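Local coordinates for protein CMP-sialic acid transporter 1 (Zea mays, PDB 6I1R) that probably carries CMP-sialic acid from the cytoplasm into the Golgi, and is captured here with CMP bound in an outward-facing conformation, at residues L10-S15 against M270-V275; V72-V77 against E181-K186; I109-I114 against S169-A174; A35-L40 against M238-L243; L93-P98 against S157-G162. The protein carries 5 engineered substitutions. All coordinates share one frame; numbering follows the deposited sequence.

Overall arrangement
From the N terminus, residues 10-15 open the widest loop, which contact 1 closes only near the end of the chain by joining helix 3-24 to helix 259-279. Within it, contact 4 brings the start of helix 37-59, beside the bound CMP, to helix 234-256. Contact 2 lies inside that loop and ties the entrance of helix 76-92 to the C-terminal part of helix 160-186. Inside contact 2 the order is 93-98, 109-114, 157-162, 169-174, so contacts 5 and 3 cross. Contacts 2, 3 and 5 all use helix 160-186, gripping it near its end, middle and start. Contacts 1 and 4 touch, where Asn242 packs on Leu13.

Contact 1: residues L10-S15 against M270-V275; sequences LTILTS and MLLTMV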
# COMPACT_ATOMS: atom_id res chain seq x y z
N LEU B 10 -16.03 -7.99 -21.15
CA LEU B 10 -14.77 -7.40 -20.69
C LEU B 10 -15.07 -6.20 -19.79
O LEU B 10 -14.43 -6.02 -18.76
CB LEU B 10 -13.92 -6.99 -21.90
CG LEU B 10 -12.59 -6.31 -21.58
CD1 LEU B 10 -11.74 -7.18 -20.66
CD2 LEU B 10 -11.82 -5.99 -22.85
N THR B 11 -16.06 -5.39 -20.17
CA THR B 11 -16.48 -4.25 -19.35
C THR B 11 -16.96 -4.75 -17.98
O THR B 11 -16.52 -4.24 -16.95
CB THR B 11 -17.56 -3.42 -20.06
OG1 THR B 11 -17.02 -2.97 -21.30
CG2 THR B 11 -18.02 -2.23 -19.25
N ILE B 12 -17.83 -5.75 -17.98
CA ILE B 12 -18.36 -6.31 -16.74
C ILE B 12 -17.19 -6.80 -15.87
O ILE B 12 -17.13 -6.49 -14.68
CB ILE B 12 -19.39 -7.42 -17.01
CG1 ILE B 12 -20.68 -6.87 -17.63
CG2 ILE B 12 -19.68 -8.23 -15.75
CD1 ILE B 12 -21.42 -5.87 -16.77
N LEU B 13 -16.26 -7.54 -16.47
CA LEU B 13 -15.20 -8.19 -15.68
C LEU B 13 -14.06 -7.20 -15.37
O LEU B 13 -13.41 -7.35 -14.34
CB LEU B 13 -14.68 -9.42 -16.43
CG LEU B 13 -15.62 -10.62 -16.46
CD1 LEU B 13 -15.00 -11.77 -17.24
CD2 LEU B 13 -15.98 -11.08 -15.05
N THR B 14 -13.81 -6.19 -16.21
CA THR B 14 -12.76 -5.21 -15.90
C THR B 14 -13.15 -4.40 -14.66
O THR B 14 -12.28 -3.96 -13.90
CB THR B 14 -12.46 -4.29 -17.10
OG1 THR B 14 -11.97 -5.08 -18.18
CG2 THR B 14 -11.44 -3.21 -16.79
N SER B 15 -14.46 -4.20 -14.44
CA SER B 15 -14.95 -3.48 -13.26
C SER B 15 -15.02 -4.42 -12.05
O SER B 15 -14.95 -3.96 -10.91
CB SER B 15 -16.28 -2.83 -13.53
OG SER B 15 -17.34 -3.77 -13.43
N MET B 270 -14.48 1.72 -16.14
CA MET B 270 -14.07 2.74 -15.18
C MET B 270 -15.29 3.57 -14.74
O MET B 270 -15.36 4.00 -13.59
CB MET B 270 -13.02 3.67 -15.79
CG MET B 270 -12.31 4.54 -14.77
SD MET B 270 -11.96 6.19 -15.42
CE MET B 270 -13.61 6.91 -15.37
N LEU B 271 -16.22 3.81 -15.66
CA LEU B 271 -17.45 4.53 -15.33
C LEU B 271 -18.36 3.64 -14.47
O LEU B 271 -18.92 4.11 -13.47
CB LEU B 271 -18.17 4.96 -16.61
CG LEU B 271 -17.52 6.11 -17.39
CD1 LEU B 271 -18.27 6.36 -18.69
CD2 LEU B 271 -17.47 7.38 -16.56
N LEU B 272 -18.49 2.37 -14.85
CA LEU B 272 -19.34 1.43 -14.12
C LEU B 272 -18.84 1.29 -12.67
O LEU B 272 -19.64 1.26 -11.74
CB LEU B 272 -19.35 0.08 -14.84
CG LEU B 272 -20.23 -1.01 -14.23
CD1 LEU B 272 -21.69 -0.58 -14.19
CD2 LEU B 272 -20.08 -2.32 -14.98
N THR B 273 -17.52 1.21 -12.51
CA THR B 273 -16.90 1.07 -11.18
C THR B 273 -17.34 2.23 -10.27
O THR B 273 -17.70 2.00 -9.11
CB THR B 273 -15.37 1.02 -11.29
OG1 THR B 273 -15.00 -0.22 -11.87
CG2 THR B 273 -14.67 1.17 -9.95
N MET B 274 -17.31 3.45 -10.80
CA MET B 274 -17.70 4.64 -10.04
C MET B 274 -19.20 4.58 -9.70
O MET B 274 -19.60 4.96 -8.60
CB MET B 274 -17.41 5.92 -10.83
CG MET B 274 -15.97 6.37 -10.73
SD MET B 274 -15.50 7.49 -12.08
CE MET B 274 -14.27 8.50 -11.26
N VAL B 275 -20.02 4.11 -10.65
CA VAL B 275 -21.46 4.00 -10.43
C VAL B 275 -21.73 2.95 -9.35
O VAL B 275 -22.59 3.15 -8.49
CB VAL B 275 -22.22 3.69 -11.74
CG1 VAL B 275 -23.68 3.32 -11.48
CG2 VAL B 275 -22.13 4.83 -12.73
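The segments 10-15 and 270-275, on helices 3-24 and 259-279, cross at -53° with their axes 8.8 Å apart, packing most closely around Ser15. Ser15 CB points toward the partner helix, 3.3 Å from Thr273 OG1. The hydroxyl lies in the crowded position between backbone N and carbonyl carbon (chi1 80°), so that Ser15 OG bonds Ile12 O of its own helix and sits 3.5 Å from Leu272 CD2. Thr273 OG1 likewise turns inward, to Ala269 O. No hydrogen bond joins the two segments, although Thr11 OG1, which also bonds Ala7 O, bonds Ser265 O of the partner helix. Toward the surface the fit is looser: the side chains of Ile12 and Leu272 cross obliquely, with Ile12 CD1 4.2 Å from Leu272 CD2. An alanine at Ser15 would lose the hydroxyl and its bond to Ile12 O, and would probably slacken the packing under Leu272. Around it, Leu13 lies against helix 234-256, Met270 against helix 126-143, and Val275 against helix 287-304.

Contact 2: residues V72-V77 against E181-K186; sequences VRLYVV and EYLMKK
A short 3-10 turn, residues 73-75, leads into helix 76-92 and faces the C-terminal part of helix 160-186, with Tyr75 CA and Leu183 CA 7.3 Å apart as the nearest pair of backbone positions. The side chains meet through one branched residue. Leu183 points toward the turn with CG anti to its carbonyl carbon (chi1 -71°), and its two methyls divide the work. Leu183 CD1 comes over one face of the Tyr75 ring as a CH-pi contact, 4.2 Å from the ring centroid and 27° off the normal; Leu183 CD1 also approaches Leu74 O to 3.5 Å. Leu183 CD2 packs 3.7 Å from Leu74 CB, where the two leucines cross obliquely. The ring edge of Tyr75 meets Val72 O in its plane. Farther out, Leu74 CD2 is approached by two polar tips: Lys186 NZ at 3.9 Å, its chain bent over its last two torsions to cross the leucine at about a right angle, and Tyr182 OH at 4.2 Å. No hydrogen bond links the segments: this is apolar packing that joins the 3-10 entrance of one transporter helix to the end of another, with the Tyr75 side chain about 11 Å from the bound CMP. In the surrounding bundle, Tyr75 also packs on Gln194 and Gln197 of helix 191-216, and Met184 lies against Ser251 and Met254 of helix 234-256.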
# COMPACT_ATOMS: atom_id res chain seq x y z
N VAL B 72 8.18 -16.39 -33.99
CA VAL B 72 7.99 -16.69 -32.56
C VAL B 72 8.66 -15.58 -31.73
O VAL B 72 8.09 -15.11 -30.75
CB VAL B 72 8.53 -18.08 -32.18
CG1 VAL B 72 8.51 -18.32 -30.68
CG2 VAL B 72 7.78 -19.20 -32.90
N ARG B 73 9.86 -15.16 -32.14
CA ARG B 73 10.67 -14.19 -31.38
C ARG B 73 9.96 -12.84 -31.25
O ARG B 73 10.30 -12.05 -30.38
CB ARG B 73 12.02 -13.98 -32.07
CG ARG B 73 11.93 -13.17 -33.36
CD ARG B 73 13.02 -13.43 -34.38
NE ARG B 73 14.14 -12.51 -34.36
CZ ARG B 73 15.40 -12.82 -34.66
NH1 ARG B 73 16.35 -12.02 -34.23
NH2 ARG B 73 15.71 -13.90 -35.35
N LEU B 74 8.99 -12.56 -32.12
CA LEU B 74 8.31 -11.25 -32.13
C LEU B 74 7.39 -11.10 -30.92
O LEU B 74 7.02 -9.98 -30.57
CB LEU B 74 7.53 -11.08 -33.44
CG LEU B 74 8.23 -10.26 -34.52
CD1 LEU B 74 9.55 -10.89 -34.93
CD2 LEU B 74 7.32 -10.08 -35.73
N TYR B 75 7.02 -12.20 -30.26
CA TYR B 75 6.12 -12.14 -29.10
C TYR B 75 6.88 -11.64 -27.86
O TYR B 75 6.26 -11.45 -26.80
CB TYR B 75 5.47 -13.50 -28.86
CG TYR B 75 4.43 -13.87 -29.89
CD1 TYR B 75 4.78 -14.50 -31.07
CD2 TYR B 75 3.09 -13.57 -29.69
CE1 TYR B 75 3.83 -14.84 -32.02
CE2 TYR B 75 2.13 -13.90 -30.63
CZ TYR B 75 2.50 -14.54 -31.80
OH TYR B 75 1.56 -14.87 -32.74
N VAL B 76 8.19 -11.41 -27.97
CA VAL B 76 8.98 -10.86 -26.86
C VAL B 76 8.60 -9.39 -26.68
O VAL B 76 8.49 -8.90 -25.55
CB VAL B 76 10.50 -11.01 -27.10
CG1 VAL B 76 11.31 -10.49 -25.92
CG2 VAL B 76 10.90 -12.45 -27.41
N VAL B 77 8.37 -8.70 -27.79
CA VAL B 77 8.34 -7.23 -27.83
C VAL B 77 7.34 -6.70 -26.79
O VAL B 77 7.72 -5.88 -25.95
CB VAL B 77 8.04 -6.70 -29.25
CG1 VAL B 77 7.77 -5.20 -29.26
CG2 VAL B 77 9.16 -7.05 -30.22
N GLU B 181 -1.97 -6.48 -31.23
CA GLU B 181 -2.95 -6.61 -32.32
C GLU B 181 -2.22 -6.98 -33.62
O GLU B 181 -2.66 -7.87 -34.35
CB GLU B 181 -3.74 -5.32 -32.50
CG GLU B 181 -4.75 -5.38 -33.64
CD GLU B 181 -5.88 -4.37 -33.56
OE1 GLU B 181 -5.86 -3.52 -32.66
OE2 GLU B 181 -6.78 -4.44 -34.42
N TYR B 182 -1.12 -6.29 -33.89
CA TYR B 182 -0.30 -6.58 -35.06
C TYR B 182 0.04 -8.08 -35.07
O TYR B 182 -0.21 -8.75 -36.06
CB TYR B 182 0.95 -5.69 -35.09
CG TYR B 182 2.08 -6.20 -35.95
CD1 TYR B 182 1.97 -6.21 -37.33
CD2 TYR B 182 3.26 -6.66 -35.39
CE1 TYR B 182 3.00 -6.68 -38.14
CE2 TYR B 182 4.30 -7.12 -36.18
CZ TYR B 182 4.17 -7.13 -37.56
OH TYR B 182 5.19 -7.59 -38.34
N LEU B 183 0.56 -8.59 -33.95
CA LEU B 183 1.00 -9.98 -33.87
C LEU B 183 -0.16 -10.94 -34.14
O LEU B 183 -0.01 -11.88 -34.92
CB LEU B 183 1.62 -10.26 -32.49
CG LEU B 183 2.98 -9.60 -32.22
CD1 LEU B 183 3.51 -10.02 -30.86
CD2 LEU B 183 3.99 -9.95 -33.31
N MET B 184 -1.31 -10.71 -33.51
CA MET B 184 -2.46 -11.62 -33.68
C MET B 184 -2.89 -11.63 -35.16
O MET B 184 -3.13 -12.70 -35.73
CB MET B 184 -3.67 -11.20 -32.83
CG MET B 184 -3.35 -10.88 -31.38
SD MET B 184 -2.22 -12.05 -30.59
CE MET B 184 -3.36 -13.37 -30.19
N LYS B 185 -2.97 -10.45 -35.76
CA LYS B 185 -3.57 -10.28 -37.08
C LYS B 185 -2.54 -10.51 -38.20
O LYS B 185 -2.94 -10.65 -39.36
CB LYS B 185 -4.20 -8.89 -37.22
CG LYS B 185 -5.56 -8.73 -36.55
CD LYS B 185 -6.06 -7.30 -36.52
CE LYS B 185 -7.25 -7.10 -35.61
NZ LYS B 185 -8.52 -7.51 -36.24
N LYS B 186 -1.25 -10.55 -37.88
CA LYS B 186 -0.23 -10.77 -38.93
C LYS B 186 -0.18 -12.25 -39.32
O LYS B 186 0.44 -12.59 -40.33
CB LYS B 186 1.15 -10.27 -38.48
CG LYS B 186 1.95 -11.22 -37.59
CD LYS B 186 3.43 -10.94 -37.55
CE LYS B 186 4.10 -11.08 -38.91
NZ LYS B 186 5.44 -11.68 -38.80

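Contact 3: residues I109-I114 against S169-A174; sequences IVTTGI and SACLSA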
# COMPACT_ATOMS: atom_id res chain seq x y z
N ILE B 109 -5.91 6.61 -24.54
CA ILE B 109 -7.03 6.56 -25.48
C ILE B 109 -6.62 7.26 -26.79
O ILE B 109 -6.92 6.76 -27.87
CB ILE B 109 -8.30 7.16 -24.86
CG1 ILE B 109 -8.80 6.31 -23.68
CG2 ILE B 109 -9.39 7.36 -25.90
CD1 ILE B 109 -9.72 7.05 -22.73
N VAL B 110 -5.95 8.41 -26.69
CA VAL B 110 -5.55 9.17 -27.89
C VAL B 110 -4.28 8.56 -28.49
O VAL B 110 -4.13 8.55 -29.71
CB VAL B 110 -5.40 10.68 -27.61
CG1 VAL B 110 -6.70 11.29 -27.11
CG2 VAL B 110 -4.26 11.00 -26.65
N THR B 111 -3.37 8.05 -27.65
CA THR B 111 -2.14 7.44 -28.15
C THR B 111 -2.46 6.11 -28.85
O THR B 111 -1.81 5.80 -29.85
CB THR B 111 -1.09 7.24 -27.05
OG1 THR B 111 -1.72 6.61 -25.93
CG2 THR B 111 -0.46 8.54 -26.60
N THR B 112 -3.42 5.33 -28.36
CA THR B 112 -3.85 4.13 -29.11
C THR B 112 -4.47 4.60 -30.43
O THR B 112 -4.14 4.08 -31.49
CB THR B 112 -4.82 3.22 -28.36
OG1 THR B 112 -6.01 3.94 -28.04
CG2 THR B 112 -4.23 2.62 -27.10
N GLY B 113 -5.33 5.61 -30.35
CA GLY B 113 -5.91 6.23 -31.54
C GLY B 113 -4.87 6.49 -32.61
O GLY B 113 -5.00 6.00 -33.73
N ILE B 114 -3.82 7.22 -32.25
CA ILE B 114 -2.79 7.65 -33.20
C ILE B 114 -2.04 6.42 -33.75
O ILE B 114 -1.89 6.29 -34.96
CB ILE B 114 -1.83 8.67 -32.55
CG1 ILE B 114 -2.53 9.99 -32.23
CG2 ILE B 114 -0.59 8.89 -33.41
CD1 ILE B 114 -1.87 10.80 -31.14
N SER B 169 4.56 7.31 -20.79
CA SER B 169 3.87 6.13 -20.27
C SER B 169 2.72 5.73 -21.20
O SER B 169 2.58 4.55 -21.55
CB SER B 169 3.37 6.36 -18.87
OG SER B 169 2.68 5.22 -18.38
N ALA B 170 1.90 6.70 -21.60
CA ALA B 170 0.71 6.44 -22.41
C ALA B 170 1.09 5.93 -23.80
O ALA B 170 0.41 5.07 -24.35
CB ALA B 170 -0.12 7.70 -22.50
N CYS B 171 2.18 6.46 -24.36
CA CYS B 171 2.66 6.05 -25.68
C CYS B 171 3.11 4.59 -25.66
O CYS B 171 2.84 3.83 -26.60
CB CYS B 171 3.81 6.94 -26.15
SG CYS B 171 3.37 8.70 -26.22
N LEU B 172 3.81 4.19 -24.59
CA LEU B 172 4.27 2.81 -24.43
C LEU B 172 3.07 1.89 -24.21
O LEU B 172 2.96 0.84 -24.86
CB LEU B 172 5.25 2.74 -23.25
CG LEU B 172 6.58 3.45 -23.46
CD1 LEU B 172 7.29 3.68 -22.13
CD2 LEU B 172 7.48 2.67 -24.41
N SER B 173 2.18 2.27 -23.30
CA SER B 173 0.96 1.52 -23.04
C SER B 173 0.25 1.21 -24.36
O SER B 173 -0.06 0.05 -24.66
CB SER B 173 0.04 2.27 -22.10
OG SER B 173 -1.21 1.61 -21.99
N ALA B 174 0.02 2.25 -25.15
CA ALA B 174 -0.63 2.13 -26.45
C ALA B 174 0.19 1.22 -27.37
O ALA B 174 -0.35 0.31 -27.99
CB ALA B 174 -0.82 3.50 -27.06
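This is a buried helix-helix crossing in the interior of the transporter, where helix 108-118 meets the middle of helix 160-186, both in predicted transmembrane spans. The axes of 109-114 and 169-174 pass 8.2 Å apart at -51°, consistent with the small residues at the crossing: Ala170 and Ala174, four positions apart, show the small-xxx-small spacing familiar from membrane helices. Thr112 CA and Ala174 CA come to 4.6 Å. Thr111 has the largest share of the contact. Thr111 OG1 sits between backbone N and carbonyl carbon (chi1 49°) and lies 3.1 Å from Ala170 O, while hydrogen-bonding to Leu107 O in its own helix. The Thr111 CG2 branch rests 3.9 Å from Cys171 SG. Ala174 CB nestles between the two threonines, 3.4 Å from Thr111 OG1 and 3.5 Å from Thr112 CG2. A valine at Thr111 would lose the hydroxyl and its bond to Leu107 O, and would probably disturb the polar approach to Ala170 O. Ala170 O already receives the helical bond of Ala174 N. The chemistry thus implies a hydroxyl oxygen lying near carbonyls of both helices, set amid methyl packing.

Contact 4: residues A35-L40 against M238-L243; sequences ATIPFL and MVVFNL. With C5P (cytidine-5'-monophosphate), chain D.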
# COMPACT_ATOMS: atom_id res chain seq x y z
N ALA B 35 2.82 -7.30 -6.40
CA ALA B 35 3.95 -7.52 -7.30
C ALA B 35 3.85 -8.92 -7.92
O ALA B 35 4.27 -9.13 -9.05
CB ALA B 35 5.25 -7.35 -6.55
N THR B 36 3.28 -9.87 -7.17
CA THR B 36 3.27 -11.28 -7.54
C THR B 36 2.01 -11.64 -8.34
O THR B 36 1.99 -12.68 -9.00
CB THR B 36 3.37 -12.18 -6.30
OG1 THR B 36 2.47 -11.67 -5.31
CG2 THR B 36 4.77 -12.24 -5.73
N ILE B 37 0.96 -10.82 -8.27
CA ILE B 37 -0.32 -11.17 -8.91
C ILE B 37 -0.16 -11.25 -10.43
O ILE B 37 -0.64 -12.20 -11.04
CB ILE B 37 -1.45 -10.20 -8.48
CG1 ILE B 37 -2.02 -10.60 -7.12
CG2 ILE B 37 -2.53 -10.10 -9.55
CD1 ILE B 37 -3.08 -9.68 -6.60
N PRO B 38 0.50 -10.25 -11.06
CA PRO B 38 0.68 -10.28 -12.52
C PRO B 38 1.40 -11.55 -13.00
O PRO B 38 1.13 -12.01 -14.11
CB PRO B 38 1.54 -9.04 -12.84
CG PRO B 38 1.24 -8.11 -11.71
CD PRO B 38 1.10 -9.03 -10.51
N PHE B 39 2.29 -12.09 -12.17
CA PHE B 39 2.98 -13.34 -12.47
C PHE B 39 1.98 -14.50 -12.48
O PHE B 39 1.91 -15.25 -13.45
CB PHE B 39 4.11 -13.57 -11.46
CG PHE B 39 4.82 -14.90 -11.57
CD1 PHE B 39 5.83 -15.09 -12.51
CD2 PHE B 39 4.49 -15.95 -10.73
CE1 PHE B 39 6.48 -16.31 -12.60
CE2 PHE B 39 5.15 -17.17 -10.83
CZ PHE B 39 6.14 -17.35 -11.76
N LEU B 40 1.21 -14.63 -11.40
CA LEU B 40 0.19 -15.69 -11.29
C LEU B 40 -0.89 -15.49 -12.36
O LEU B 40 -1.41 -16.47 -12.90
CB LEU B 40 -0.44 -15.67 -9.90
CG LEU B 40 0.49 -15.99 -8.73
CD1 LEU B 40 -0.30 -16.13 -7.44
CD2 LEU B 40 1.29 -17.26 -8.99
N MET B 238 -9.38 -14.52 -6.26
CA MET B 238 -10.46 -14.10 -7.15
C MET B 238 -9.91 -13.13 -8.21
O MET B 238 -10.22 -13.27 -9.39
CB MET B 238 -11.61 -13.43 -6.39
CG MET B 238 -12.58 -14.43 -5.77
SD MET B 238 -13.84 -13.64 -4.73
CE MET B 238 -14.99 -13.07 -5.99
N VAL B 239 -9.08 -12.17 -7.79
CA VAL B 239 -8.60 -11.14 -8.73
C VAL B 239 -7.54 -11.77 -9.65
O VAL B 239 -7.41 -11.33 -10.79
CB VAL B 239 -8.07 -9.86 -8.04
CG1 VAL B 239 -8.73 -9.60 -6.70
CG2 VAL B 239 -6.55 -9.85 -7.89
N VAL B 240 -6.79 -12.76 -9.17
CA VAL B 240 -5.80 -13.44 -10.02
C VAL B 240 -6.54 -14.09 -11.20
O VAL B 240 -6.12 -13.95 -12.35
CB VAL B 240 -4.97 -14.48 -9.24
CG1 VAL B 240 -4.17 -15.39 -10.16
CG2 VAL B 240 -4.05 -13.82 -8.23
N PHE B 241 -7.63 -14.80 -10.90
CA PHE B 241 -8.45 -15.41 -11.94
C PHE B 241 -9.11 -14.32 -12.79
O PHE B 241 -9.10 -14.40 -14.02
CB PHE B 241 -9.51 -16.34 -11.33
CG PHE B 241 -8.98 -17.55 -10.61
CD1 PHE B 241 -7.83 -18.19 -11.03
CD2 PHE B 241 -9.66 -18.08 -9.51
CE1 PHE B 241 -7.35 -19.32 -10.37
CE2 PHE B 241 -9.18 -19.20 -8.85
CZ PHE B 241 -8.03 -19.82 -9.28
N ASN B 242 -9.65 -13.30 -12.13
CA ASN B 242 -10.36 -12.24 -12.82
C ASN B 242 -9.42 -11.49 -13.77
O ASN B 242 -9.83 -11.09 -14.85
CB ASN B 242 -11.02 -11.26 -11.84
CG ASN B 242 -12.26 -10.62 -12.43
OD1 ASN B 242 -13.18 -10.25 -11.70
ND2 ASN B 242 -12.31 -10.50 -13.75
N LEU B 243 -8.17 -11.29 -13.35
CA LEU B 243 -7.16 -10.58 -14.16
C LEU B 243 -6.72 -11.48 -15.33
O LEU B 243 -6.41 -11.00 -16.42
CB LEU B 243 -5.98 -10.20 -13.27
CG LEU B 243 -4.87 -9.38 -13.92
CD1 LEU B 243 -5.43 -8.19 -14.69
CD2 LEU B 243 -3.87 -8.91 -12.88
O3P C5P D . 0.00 -9.18 -18.95
P C5P D . 0.96 -8.04 -18.66
O1P C5P D . 0.76 -6.83 -19.53
O2P C5P D . 1.13 -7.74 -17.19
O5' C5P D . 2.39 -8.62 -19.11
C5' C5P D . 3.43 -8.81 -18.16
C4' C5P D . 4.63 -7.95 -18.53
O4' C5P D . 4.54 -6.68 -17.87
C3' C5P D . 5.94 -8.60 -18.10
O3' C5P D . 6.73 -8.91 -19.26
C2' C5P D . 6.62 -7.61 -17.16
O2' C5P D . 7.90 -7.19 -17.64
C1' C5P D . 5.69 -6.41 -17.07
N1 C5P D . 5.29 -6.21 -15.67
C2 C5P D . 6.23 -5.75 -14.73
N3 C5P D . 5.87 -5.55 -13.45
C4 C5P D . 4.60 -5.80 -13.05
C5 C5P D . 3.66 -6.25 -13.97
C6 C5P D . 4.03 -6.45 -15.29
O2 C5P D . 7.41 -5.52 -15.09
N4 C5P D . 4.25 -5.60 -11.76
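In this helical bundle of the nucleotide-sugar transporter family, of the drug/metabolite transporter clan, the first turn of helix 37-59 separates two environments: apolar packing on helix 234-256 and the nucleotide pocket. The packing is entirely between aliphatic groups, with no hydrogen bond across. Ile37 points at the partner helix and spreads its branches over three residues. Ile37 CG1, anti to the carbonyl carbon (chi1 -82°), carries Ile37 CD1 to within 3.7 Å of Val239 CG2, the two side chains crossing at about a right angle. Ile37 CG1 itself is 4.0 Å from Val240 CG2, and Ile37 CG2, anti to the backbone N, lies 3.8 Å from Leu243 CD2. Val240 in turn serves both of its neighbours one helical turn apart: its CG2 meets Ile37, while Val240 CG1, anti to its own backbone N (chi1 168°), rests 3.7 Å from Leu40 CB. Polar and aromatic groups at the margins look to other partners. Thr36 OG1 bonds Asp33 O and Tyr232 OH, and Phe39 meets Trp224 edge-to-face. Ligand contact falls to Pro38, whose CB points away from helix 234-256 and which lines the CMP pocket with residues such as Glu42, Lys45, Tyr82 and Asn206. The residue next to Ile37 thus belongs to the pocket itself: Pro38 CB lies 3.7 Å from C5 of the cytosine ring.

Contact 5: residues L93-P98 against S157-G162; sequences LTYVDP and SAPLEG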
# COMPACT_ATOMS: atom_id res chain seq x y z
N LEU B 93 5.35 8.25 -10.63
CA LEU B 93 4.73 8.40 -9.30
C LEU B 93 5.69 9.07 -8.31
O LEU B 93 5.24 9.48 -7.24
CB LEU B 93 4.31 7.01 -8.80
CG LEU B 93 3.10 6.39 -9.49
CD1 LEU B 93 3.06 4.89 -9.28
CD2 LEU B 93 1.80 7.03 -9.02
N THR B 94 6.98 9.19 -8.62
CA THR B 94 7.92 9.90 -7.74
C THR B 94 7.92 11.40 -8.04
O THR B 94 8.66 12.14 -7.41
CB THR B 94 9.34 9.32 -7.81
OG1 THR B 94 9.94 9.70 -9.05
CG2 THR B 94 9.37 7.81 -7.68
N TYR B 95 7.11 11.85 -9.01
CA TYR B 95 6.92 13.29 -9.24
C TYR B 95 5.45 13.69 -9.00
O TYR B 95 5.19 14.84 -8.66
CB TYR B 95 7.35 13.68 -10.65
CG TYR B 95 8.81 13.47 -10.96
CD1 TYR B 95 9.28 12.24 -11.40
CD2 TYR B 95 9.73 14.49 -10.81
CE1 TYR B 95 10.62 12.04 -11.70
CE2 TYR B 95 11.07 14.31 -11.10
CZ TYR B 95 11.52 13.08 -11.54
OH TYR B 95 12.84 12.88 -11.83
N VAL B 96 4.50 12.77 -9.17
CA VAL B 96 3.08 13.11 -9.13
C VAL B 96 2.36 12.21 -8.12
O VAL B 96 2.74 11.05 -7.92
CB VAL B 96 2.42 13.02 -10.52
CG1 VAL B 96 3.06 13.97 -11.52
CG2 VAL B 96 2.42 11.59 -11.06
N ASP B 97 1.32 12.76 -7.50
CA ASP B 97 0.39 11.96 -6.68
C ASP B 97 -0.34 10.98 -7.61
O ASP B 97 -0.49 11.26 -8.80
CB ASP B 97 -0.58 12.85 -5.90
CG ASP B 97 -1.25 13.94 -6.72
OD1 ASP B 97 -1.82 13.61 -7.78
OD2 ASP B 97 -1.21 15.11 -6.29
N PRO B 98 -0.80 9.83 -7.07
CA PRO B 98 -1.45 8.81 -7.90
C PRO B 98 -2.72 9.29 -8.62
O PRO B 98 -3.08 8.73 -9.66
CB PRO B 98 -1.82 7.68 -6.92
CG PRO B 98 -0.82 7.84 -5.81
CD PRO B 98 -0.67 9.34 -5.69
N SER B 157 0.77 22.34 -11.57
CA SER B 157 1.84 22.76 -10.66
C SER B 157 2.76 21.58 -10.32
O SER B 157 3.59 21.69 -9.41
CB SER B 157 1.27 23.37 -9.41
OG SER B 157 2.29 23.94 -8.60
N ALA B 158 2.63 20.46 -11.03
CA ALA B 158 3.52 19.32 -10.84
C ALA B 158 4.81 19.54 -11.64
O ALA B 158 4.84 20.37 -12.55
CB ALA B 158 2.83 18.04 -11.24
N PRO B 159 5.89 18.80 -11.30
CA PRO B 159 7.16 18.91 -12.03
C PRO B 159 7.03 18.49 -13.50
O PRO B 159 6.17 17.67 -13.84
CB PRO B 159 8.14 17.98 -11.31
CG PRO B 159 7.54 17.81 -9.94
CD PRO B 159 6.04 17.85 -10.19
N LEU B 160 7.90 19.04 -14.35
CA LEU B 160 7.87 18.77 -15.78
C LEU B 160 8.08 17.27 -16.03
O LEU B 160 7.39 16.68 -16.86
CB LEU B 160 8.95 19.60 -16.48
CG LEU B 160 8.98 19.50 -18.01
CD1 LEU B 160 7.74 20.14 -18.62
CD2 LEU B 160 10.23 20.15 -18.57
N GLU B 161 9.03 16.67 -15.31
CA GLU B 161 9.34 15.24 -15.42
C GLU B 161 8.05 14.42 -15.31
O GLU B 161 7.82 13.50 -16.10
CB GLU B 161 10.31 14.80 -14.32
CG GLU B 161 11.76 15.19 -14.58
CD GLU B 161 12.20 16.49 -13.93
OE1 GLU B 161 11.33 17.35 -13.66
OE2 GLU B 161 13.41 16.64 -13.69
N GLY B 162 7.23 14.74 -14.31
CA GLY B 162 5.96 14.06 -14.10
C GLY B 162 5.10 14.08 -15.35
O GLY B 162 4.66 13.03 -15.82
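A CH-pi contact packs the loop before helix 98-104 on the N-terminal start of helix 160-186. Pro159 occupies the N-cap position of the latter, and Asp97 that of helix 98-104, where its side chain caps a backbone N. Tyr95 points its CB toward the other segment, with CG anti to the carbonyl carbon. Glu161 CB comes over one face of the Tyr95 ring, 3.4 Å from the ring centroid. Glu161 CG is anti to its own carbonyl carbon (chi1 -78°), and the chain then bends at chi2 (95°), so that the carboxylate ends nearly parallel to the ring, the planes 18° apart. Glu161 also touches a crystal neighbour, so this pose may owe something to the lattice. Pro159 crosses the ring obliquely, with its CB 3.9 Å from Tyr95 CD2. Val96 turns CG1, anti to its carbonyl carbon, to Ala158 CB at 4.1 Å. Val96 CG1 is also 3.9 Å from Gly162 CA, where a beta carbon on the glycine would collide with it. The contact borders the dimer interface: Thr94 OG1 bonds Gly222 N of the second subunit, and Tyr95 packs on that subunit's Leu221. Against the helix backbone, Tyr95 CB rests 3.7 Å from Gly162 CA.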